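Local structure of nicastrin (Dictyostelium purpureum, 4R12) at residues E54-Y59 with T74-S79; G41-I46 with K90-I95. The protein probably serves as an essential subunit of the gamma-secretase complex, which cleaves membrane proteins such as Notch receptors within the membrane. All blocks are in the same frame, centred on the assembly; numbering follows the deposited sequence.

Overall arrangement
Both contacts lie in the small lobe of nicastrin, each about 30 Å from the centre of the chain, with their own centres about 16 Å apart. Contact 1 is nested inside the loop that contact 2 closes: strand 43-50 starts in contact 2 and leads directly into helix 53-57 of contact 1, and strand 67-72, which pairs with both strands of contact 2, runs out into the loop 74-79. The two meet where Tyr-59 OH packs 3.7 Å from Ile-91 CB. Contact 1 carries the N-linked glycan of Asn-78, whereas contact 2 lies among the strands of the lobe and joins two of them through a polar pair.

Contact 1 (E54-Y59 with T74-S79); sequences ESYNNY and TNYFNS. With NAG (2-acetamido-2-deoxy-beta-D-glucopyranose), chain C.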
ATOM      1  N   GLU A  54      -3.712 -27.054  24.071  1.00 50.04           N
ATOM      2  CA  GLU A  54      -4.334 -27.294  25.364  1.00 51.83           C
ATOM      3  C   GLU A  54      -5.221 -26.134  25.771  1.00 50.03           C
ATOM      4  O   GLU A  54      -6.385 -26.334  26.104  1.00 53.03           O
ATOM      5  CB  GLU A  54      -3.285 -27.545  26.453  1.00 54.42           C
ATOM      6  CG  GLU A  54      -3.902 -27.639  27.853  1.00 57.70           C
ATOM      7  CD  GLU A  54      -2.883 -27.903  28.955  1.00 60.63           C
ATOM      8  OE1 GLU A  54      -1.963 -27.075  29.145  1.00 61.13           O
ATOM      9  OE2 GLU A  54      -3.011 -28.940  29.642  1.00 61.27           O
ATOM     10  N   SER A  55      -4.667 -24.924  25.761  1.00 51.17           N
ATOM     11  CA  SER A  55      -5.429 -23.751  26.170  1.00 50.25           C
ATOM     12  C   SER A  55      -6.507 -23.440  25.140  1.00 49.45           C
ATOM     13  O   SER A  55      -7.560 -22.894  25.480  1.00 50.99           O
ATOM     14  CB  SER A  55      -4.512 -22.539  26.385  1.00 48.52           C
ATOM     15  OG  SER A  55      -3.664 -22.307  25.274  1.00 45.64           O
ATOM     16  N   TYR A  56      -6.254 -23.803  23.886  1.00 49.06           N
ATOM     17  CA  TYR A  56      -7.269 -23.671  22.849  1.00 48.08           C
ATOM     18  C   TYR A  56      -8.500 -24.520  23.208  1.00 53.32           C
ATOM     19  O   TYR A  56      -9.612 -24.001  23.314  1.00 51.78           O
ATOM     20  CB  TYR A  56      -6.723 -24.076  21.475  1.00 46.60           C
ATOM     21  CG  TYR A  56      -7.713 -23.799  20.366  1.00 47.00           C
ATOM     22  CD1 TYR A  56      -8.680 -24.732  20.025  1.00 46.12           C
ATOM     23  CD2 TYR A  56      -7.704 -22.587  19.689  1.00 43.74           C
ATOM     24  CE1 TYR A  56      -9.599 -24.477  19.040  1.00 47.42           C
ATOM     25  CE2 TYR A  56      -8.624 -22.322  18.695  1.00 42.29           C
ATOM     26  CZ  TYR A  56      -9.572 -23.270  18.378  1.00 42.44           C
ATOM     27  OH  TYR A  56     -10.492 -23.027  17.390  1.00 42.27           O
ATOM     28  N   ASN A  57      -8.289 -25.818  23.403  1.00 52.22           N
ATOM     29  CA  ASN A  57      -9.380 -26.729  23.753  1.00 54.71           C
ATOM     30  C   ASN A  57     -10.056 -26.394  25.079  1.00 56.32           C
ATOM     31  O   ASN A  57     -11.267 -26.563  25.224  1.00 60.42           O
ATOM     32  CB  ASN A  57      -8.872 -28.167  23.800  1.00 54.08           C
ATOM     33  CG  ASN A  57      -8.496 -28.696  22.436  1.00 55.93           C
ATOM     34  OD1 ASN A  57      -9.117 -28.351  21.425  1.00 55.31           O
ATOM     35  ND2 ASN A  57      -7.473 -29.543  22.394  1.00 55.71           N
ATOM     36  N   ASN A  58      -9.283 -25.915  26.047  1.00 55.74           N
ATOM     37  CA  ASN A  58      -9.840 -25.567  27.351  1.00 56.99           C
ATOM     38  C   ASN A  58     -10.642 -24.265  27.335  1.00 59.43           C
ATOM     39  O   ASN A  58     -11.167 -23.832  28.366  1.00 61.44           O
ATOM     40  CB  ASN A  58      -8.731 -25.479  28.399  1.00 54.74           C
ATOM     41  CG  ASN A  58      -8.135 -26.837  28.724  1.00 58.83           C
ATOM     42  OD1 ASN A  58      -8.744 -27.875  28.452  1.00 61.09           O
ATOM     43  ND2 ASN A  58      -6.943 -26.837  29.314  1.00 58.03           N
ATOM     44  N   TYR A  59     -10.736 -23.640  26.166  1.00 57.37           N
ATOM     45  CA  TYR A  59     -11.565 -22.451  26.031  1.00 58.73           C
ATOM     46  C   TYR A  59     -13.047 -22.825  25.996  1.00 59.78           C
ATOM     47  O   TYR A  59     -13.881 -22.125  26.559  1.00 60.85           O
ATOM     48  CB  TYR A  59     -11.196 -21.667  24.774  1.00 53.15           C
ATOM     49  CG  TYR A  59     -12.132 -20.520  24.493  1.00 52.83           C
ATOM     50  CD1 TYR A  59     -12.057 -19.348  25.231  1.00 52.56           C
ATOM     51  CD2 TYR A  59     -13.096 -20.611  23.495  1.00 54.24           C
ATOM     52  CE1 TYR A  59     -12.921 -18.289  24.984  1.00 54.00           C
ATOM     53  CE2 TYR A  59     -13.964 -19.558  23.238  1.00 53.43           C
ATOM     54  CZ  TYR A  59     -13.870 -18.401  23.985  1.00 53.03           C
ATOM     55  OH  TYR A  59     -14.727 -17.351  23.738  1.00 53.55           O
ATOM     56  N   THR A  74       0.124 -15.676  17.950  1.00 30.81           N
ATOM     57  CA  THR A  74      -0.286 -15.445  16.576  1.00 28.69           C
ATOM     58  C   THR A  74      -0.456 -16.735  15.768  1.00 30.45           C
ATOM     59  O   THR A  74      -1.147 -16.734  14.748  1.00 28.46           O
ATOM     60  CB  THR A  74       0.691 -14.507  15.848  1.00 28.88           C
ATOM     61  OG1 THR A  74       0.132 -14.146  14.578  1.00 27.42           O
ATOM     62  CG2 THR A  74       2.050 -15.163  15.659  1.00 28.09           C
ATOM     63  N   ASN A  75       0.144 -17.838  16.218  1.00 29.27           N
ATOM     64  CA  ASN A  75      -0.077 -19.115  15.537  1.00 30.15           C
ATOM     65  C   ASN A  75      -1.548 -19.534  15.578  1.00 32.71           C
ATOM     66  O   ASN A  75      -2.000 -20.337  14.762  1.00 31.39           O
ATOM     67  CB  ASN A  75       0.794 -20.215  16.136  1.00 33.19           C
ATOM     68  CG  ASN A  75       2.085 -20.430  15.354  1.00 35.41           C
ATOM     69  OD1 ASN A  75       2.389 -19.690  14.412  1.00 30.72           O
ATOM     70  ND2 ASN A  75       2.853 -21.447  15.744  1.00 37.46           N
ATOM     71  N   TYR A  76      -2.295 -18.967  16.520  1.00 31.84           N
ATOM     72  CA  TYR A  76      -3.715 -19.273  16.652  1.00 32.40           C
ATOM     73  C   TYR A  76      -4.636 -18.180  16.106  1.00 31.87           C
ATOM     74  O   TYR A  76      -5.860 -18.264  16.243  1.00 31.80           O
ATOM     75  CB  TYR A  76      -4.030 -19.569  18.118  1.00 33.09           C
ATOM     76  CG  TYR A  76      -3.436 -20.888  18.514  1.00 36.65           C
ATOM     77  CD1 TYR A  76      -2.116 -20.980  18.935  1.00 37.94           C
ATOM     78  CD2 TYR A  76      -4.173 -22.057  18.400  1.00 38.81           C
ATOM     79  CE1 TYR A  76      -1.554 -22.206  19.269  1.00 40.91           C
ATOM     80  CE2 TYR A  76      -3.625 -23.277  18.728  1.00 42.11           C
ATOM     81  CZ  TYR A  76      -2.319 -23.349  19.158  1.00 43.88           C
ATOM     82  OH  TYR A  76      -1.784 -24.573  19.482  1.00 47.14           O
ATOM     83  N   PHE A  77      -4.045 -17.181  15.455  1.00 30.09           N
ATOM     84  CA  PHE A  77      -4.820 -16.116  14.818  1.00 29.93           C
ATOM     85  C   PHE A  77      -4.997 -16.349  13.317  1.00 31.01           C
ATOM     86  O   PHE A  77      -4.135 -15.997  12.509  1.00 27.66           O
ATOM     87  CB  PHE A  77      -4.161 -14.748  15.060  1.00 26.97           C
ATOM     88  CG  PHE A  77      -4.917 -13.598  14.444  1.00 28.81           C
ATOM     89  CD1 PHE A  77      -6.221 -13.312  14.836  1.00 27.89           C
ATOM     90  CD2 PHE A  77      -4.324 -12.806  13.473  1.00 26.33           C
ATOM     91  CE1 PHE A  77      -6.919 -12.244  14.282  1.00 26.55           C
ATOM     92  CE2 PHE A  77      -5.022 -11.743  12.902  1.00 26.95           C
ATOM     93  CZ  PHE A  77      -6.318 -11.462  13.307  1.00 27.79           C
ATOM     94  N   ASN A  78      -6.056 -17.062  12.974  1.00 30.76           N
ATOM     95  CA  ASN A  78      -6.449 -17.365  11.606  1.00 31.86           C
ATOM     96  C   ASN A  78      -7.969 -17.678  11.554  1.00 34.10           C
ATOM     97  O   ASN A  78      -8.536 -17.869  12.569  1.00 33.93           O
ATOM     98  CB  ASN A  78      -5.579 -18.467  10.983  1.00 29.88           C
ATOM     99  CG  ASN A  78      -5.842 -19.847  11.557  1.00 36.82           C
ATOM    100  OD1 ASN A  78      -6.942 -20.152  11.903  1.00 36.46           O
ATOM    101  ND2 ASN A  78      -4.817 -20.694  11.626  1.00 34.33           N
ATOM    102  N   SER A  79      -8.600 -17.681  10.388  1.00 32.46           N
ATOM    103  CA  SER A  79     -10.056 -17.819  10.306  1.00 34.69           C
ATOM    104  C   SER A  79     -10.552 -19.062  11.034  1.00 36.32           C
ATOM    105  O   SER A  79     -11.418 -18.969  11.896  1.00 38.11           O
ATOM    106  CB  SER A  79     -10.532 -17.842   8.848  1.00 34.94           C
ATOM    107  OG  SER A  79      -9.838 -18.817   8.091  1.00 37.76           O
TER
HETATM  108  C1  NAG C   1      -4.727 -21.864  11.678  1.00 39.22           C
HETATM  109  C2  NAG C   1      -4.055 -22.954  10.864  1.00 39.60           C
HETATM  110  C3  NAG C   1      -4.126 -24.306  11.516  1.00 41.05           C
HETATM  111  C4  NAG C   1      -3.654 -24.286  12.935  1.00 41.62           C
HETATM  112  C5  NAG C   1      -4.430 -23.197  13.677  1.00 41.07           C
HETATM  113  C6  NAG C   1      -4.022 -23.000  15.115  1.00 41.60           C
HETATM  114  C7  NAG C   1      -4.312 -22.277   8.608  1.00 38.15           C
HETATM  115  C8  NAG C   1      -5.202 -22.273   7.408  1.00 37.91           C
HETATM  116  N2  NAG C   1      -4.655 -23.062   9.589  1.00 39.24           N
HETATM  117  O3  NAG C   1      -3.337 -25.189  10.748  1.00 41.52           O
HETATM  118  O4  NAG C   1      -3.965 -25.558  13.429  1.00 42.89           O
HETATM  119  O5  NAG C   1      -4.330 -21.950  13.018  1.00 39.67           O
HETATM  120  O6  NAG C   1      -2.651 -23.138  15.350  1.00 41.69           O
HETATM  121  O7  NAG C   1      -3.347 -21.584   8.647  1.00 37.43           O
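Tyr-56, on helix 53-57, and Tyr-76, at the close of a short 3-10 turn, mark the nearest approach of the two backbones, their CA atoms 8.4 Å apart. The gap is bridged by the two phenol rings, which meet at their CD2 atoms, 3.8 Å from each other. The planes are inclined by just 29°, but with centroids 6.0 Å apart the rings are slid past each other and barely overlap. Tyr-56 extends toward its partner with CG anti to the backbone N (chi1 -174°). Its hydroxyl hydrogen-bonds to Ser-81 O in helix 79-83, while the hydroxyl of Tyr-76 reaches Asp-53 at the start of helix 53-57, so each ring is fixed at its far end by the other side of the contact. Both rings also touch Ile-50.

The first sugar of the glycan lies against one face of Tyr-76: its O6 sits 3.5 Å above the ring plane, offset toward the rim, and its C6 comes within 3.4 Å of Tyr-76 CD2. The same O6 donates a hydrogen bond of 2.9 Å to Asn-75 O, which fixes the exocyclic arm over the tyrosine. This carbonyl is gripped a second time, by Tyr-104 OH. Asn-78 does double duty: ND2 carries the sugar, while OD1 accepts a hydrogen bond from Ser-81 N. The arrangement is that of an N-glycosylation site on an N-cap asparagine, with the sugar's hydroxymethyl group laid over a neighbouring aromatic ring.

Contact 2 (G41-I46 with K90-I95); sequences GGNSGI and KIEGII
Asn-43 and Glu-92 hold the polar part of this contact, their side chains crossing at about a right angle. Asn-43 ND2 donates to Glu-92 OE1 over 3.0 Å, but the N-H points poorly at its acceptor (131°), and the bond is weak; the amide and carboxylate planes are turned 35° apart. Glu-92 gets its carboxylate there by bending at chi2 (-66°), which folds the chain back instead of extending it. The other end of the amide is engaged too, OD1 accepting from Lys-39 N. Glu-92 OE2 lies near Asp-67 OD1, and two like charges so close would probably favour protonation of one of them.

The backbones do not pair directly. Strands 43-50 and 90-96 are both parallel partners of strand 67-72 in the small-lobe sheet, which bonds to Ile-46 on one flank and to Glu-92 on the other. The two outer strands draw together just ahead of the start of this middle strand, where the CA atoms of Asn-43 and Glu-92 are 5.8 Å apart.

The remaining contacts set side-chain carbons against carbonyl oxygens: Asn-43 CB lies 3.1 Å from Glu-92 O, and Glu-92 CB 3.6 Å from Ser-44 O. A leucine in place of Asn-43 would probably leave Lys-39 N without its acceptor and Glu-92 OE1 without this donor, freeing the carboxylate to turn.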
ATOM      1  N   GLY A  41     -19.028   2.401  23.906  1.00 36.70           N
ATOM      2  CA  GLY A  41     -18.530   2.384  25.271  1.00 37.66           C
ATOM      3  C   GLY A  41     -17.426   1.364  25.509  1.00 36.97           C
ATOM      4  O   GLY A  41     -16.951   1.209  26.629  1.00 38.49           O
ATOM      5  N   GLY A  42     -17.038   0.646  24.462  1.00 36.65           N
ATOM      6  CA  GLY A  42     -15.914  -0.277  24.538  1.00 35.95           C
ATOM      7  C   GLY A  42     -16.250  -1.677  25.025  1.00 37.13           C
ATOM      8  O   GLY A  42     -17.359  -1.945  25.483  1.00 36.65           O
ATOM      9  N   ASN A  43     -15.282  -2.579  24.925  1.00 36.82           N
ATOM     10  CA  ASN A  43     -15.466  -3.963  25.357  1.00 37.56           C
ATOM     11  C   ASN A  43     -14.419  -4.345  26.391  1.00 39.00           C
ATOM     12  O   ASN A  43     -13.234  -4.060  26.225  1.00 38.49           O
ATOM     13  CB  ASN A  43     -15.382  -4.927  24.168  1.00 36.54           C
ATOM     14  CG  ASN A  43     -16.570  -4.822  23.225  1.00 35.90           C
ATOM     15  OD1 ASN A  43     -16.805  -3.781  22.610  1.00 36.11           O
ATOM     16  ND2 ASN A  43     -17.304  -5.918  23.080  1.00 36.65           N
ATOM     17  N   SER A  44     -14.850  -5.007  27.451  1.00 40.03           N
ATOM     18  CA  SER A  44     -13.943  -5.400  28.519  1.00 42.35           C
ATOM     19  C   SER A  44     -14.208  -6.838  28.940  1.00 42.65           C
ATOM     20  O   SER A  44     -15.270  -7.378  28.665  1.00 43.44           O
ATOM     21  CB  SER A  44     -14.079  -4.457  29.719  1.00 44.30           C
ATOM     22  OG  SER A  44     -15.400  -4.487  30.232  1.00 45.72           O
ATOM     23  N   GLY A  45     -13.228  -7.456  29.592  1.00 44.36           N
ATOM     24  CA  GLY A  45     -13.359  -8.832  30.028  1.00 46.95           C
ATOM     25  C   GLY A  45     -12.096  -9.367  30.671  1.00 46.34           C
ATOM     26  O   GLY A  45     -11.068  -8.685  30.725  1.00 44.56           O
ATOM     27  N   ILE A  46     -12.183 -10.596  31.167  1.00 48.16           N
ATOM     28  CA  ILE A  46     -11.038 -11.278  31.755  1.00 51.23           C
ATOM     29  C   ILE A  46     -10.089 -11.756  30.639  1.00 48.31           C
ATOM     30  O   ILE A  46     -10.535 -12.275  29.612  1.00 46.02           O
ATOM     31  CB  ILE A  46     -11.501 -12.469  32.633  1.00 51.81           C
ATOM     32  CG1 ILE A  46     -10.334 -13.075  33.411  1.00 53.99           C
ATOM     33  CG2 ILE A  46     -12.203 -13.528  31.796  1.00 54.58           C
ATOM     34  CD1 ILE A  46      -9.899 -12.249  34.588  1.00 58.89           C
ATOM     35  N   LYS A  90     -19.422 -15.182  26.399  1.00 59.87           N
ATOM     36  CA  LYS A  90     -19.390 -14.497  25.135  1.00 57.80           C
ATOM     37  C   LYS A  90     -18.049 -13.833  25.047  1.00 54.09           C
ATOM     38  O   LYS A  90     -17.565 -13.298  26.022  1.00 51.71           O
ATOM     39  CB  LYS A  90     -20.533 -13.510  25.021  1.00 56.80           C
ATOM     40  CG  LYS A  90     -20.991 -13.245  23.604  1.00 56.23           C
ATOM     41  CD  LYS A  90     -21.334 -11.774  23.423  1.00 56.33           C
ATOM     42  CE  LYS A  90     -22.620 -11.576  22.636  1.00 59.17           C
ATOM     43  NZ  LYS A  90     -22.500 -11.677  21.149  1.00 56.60           N
ATOM     44  N   ILE A  91     -17.448 -13.927  23.876  1.00 51.88           N
ATOM     45  CA  ILE A  91     -16.149 -13.349  23.634  1.00 46.26           C
ATOM     46  C   ILE A  91     -16.328 -11.875  23.426  1.00 42.45           C
ATOM     47  O   ILE A  91     -17.120 -11.483  22.656  1.00 43.46           O
ATOM     48  CB  ILE A  91     -15.525 -13.971  22.394  1.00 45.82           C
ATOM     49  CG1 ILE A  91     -14.196 -13.331  22.100  1.00 42.55           C
ATOM     50  CG2 ILE A  91     -16.455 -13.820  21.219  1.00 44.35           C
ATOM     51  CD1 ILE A  91     -13.333 -14.227  21.267  1.00 43.87           C
ATOM     52  N   GLU A  92     -15.590 -11.074  24.143  1.00 37.58           N
ATOM     53  CA  GLU A  92     -15.787  -9.622  24.113  1.00 37.44           C
ATOM     54  C   GLU A  92     -14.688  -8.899  23.330  1.00 34.70           C
ATOM     55  O   GLU A  92     -14.781  -7.706  23.050  1.00 33.37           O
ATOM     56  CB  GLU A  92     -15.871  -9.074  25.536  1.00 40.22           C
ATOM     57  CG  GLU A  92     -17.097  -9.557  26.300  1.00 44.54           C
ATOM     58  CD  GLU A  92     -18.404  -9.042  25.712  1.00 45.22           C
ATOM     59  OE1 GLU A  92     -18.364  -8.091  24.904  1.00 43.16           O
ATOM     60  OE2 GLU A  92     -19.480  -9.590  26.064  1.00 45.29           O
ATOM     61  N   GLY A  93     -13.650  -9.627  22.963  1.00 35.87           N
ATOM     62  CA  GLY A  93     -12.583  -9.008  22.207  1.00 32.44           C
ATOM     63  C   GLY A  93     -11.410  -9.939  22.077  1.00 32.38           C
ATOM     64  O   GLY A  93     -11.336 -10.952  22.770  1.00 33.69           O
ATOM     65  N   ILE A  94     -10.492  -9.595  21.181  1.00 32.79           N
ATOM     66  CA  ILE A  94      -9.280 -10.378  20.992  1.00 33.94           C
ATOM     67  C   ILE A  94      -8.064  -9.461  20.961  1.00 30.22           C
ATOM     68  O   ILE A  94      -8.108  -8.374  20.375  1.00 28.86           O
ATOM     69  CB  ILE A  94      -9.349 -11.213  19.692  1.00 32.77           C
ATOM     70  CG1 ILE A  94     -10.401 -12.315  19.833  1.00 32.03           C
ATOM     71  CG2 ILE A  94      -7.997 -11.837  19.348  1.00 30.55           C
ATOM     72  CD1 ILE A  94     -10.700 -13.026  18.537  1.00 31.12           C
ATOM     73  N   ILE A  95      -6.993  -9.894  21.620  1.00 30.76           N
ATOM     74  CA  ILE A  95      -5.695  -9.242  21.515  1.00 30.16           C
ATOM     75  C   ILE A  95      -4.734 -10.202  20.842  1.00 30.29           C
ATOM     76  O   ILE A  95      -4.571 -11.344  21.286  1.00 30.08           O
ATOM     77  CB  ILE A  95      -5.138  -8.834  22.882  1.00 32.74           C
ATOM     78  CG1 ILE A  95      -6.098  -7.869  23.574  1.00 30.83           C
ATOM     79  CG2 ILE A  95      -3.753  -8.220  22.732  1.00 28.86           C
ATOM     80  CD1 ILE A  95      -5.696  -7.513  25.000  1.00 34.55           C
TER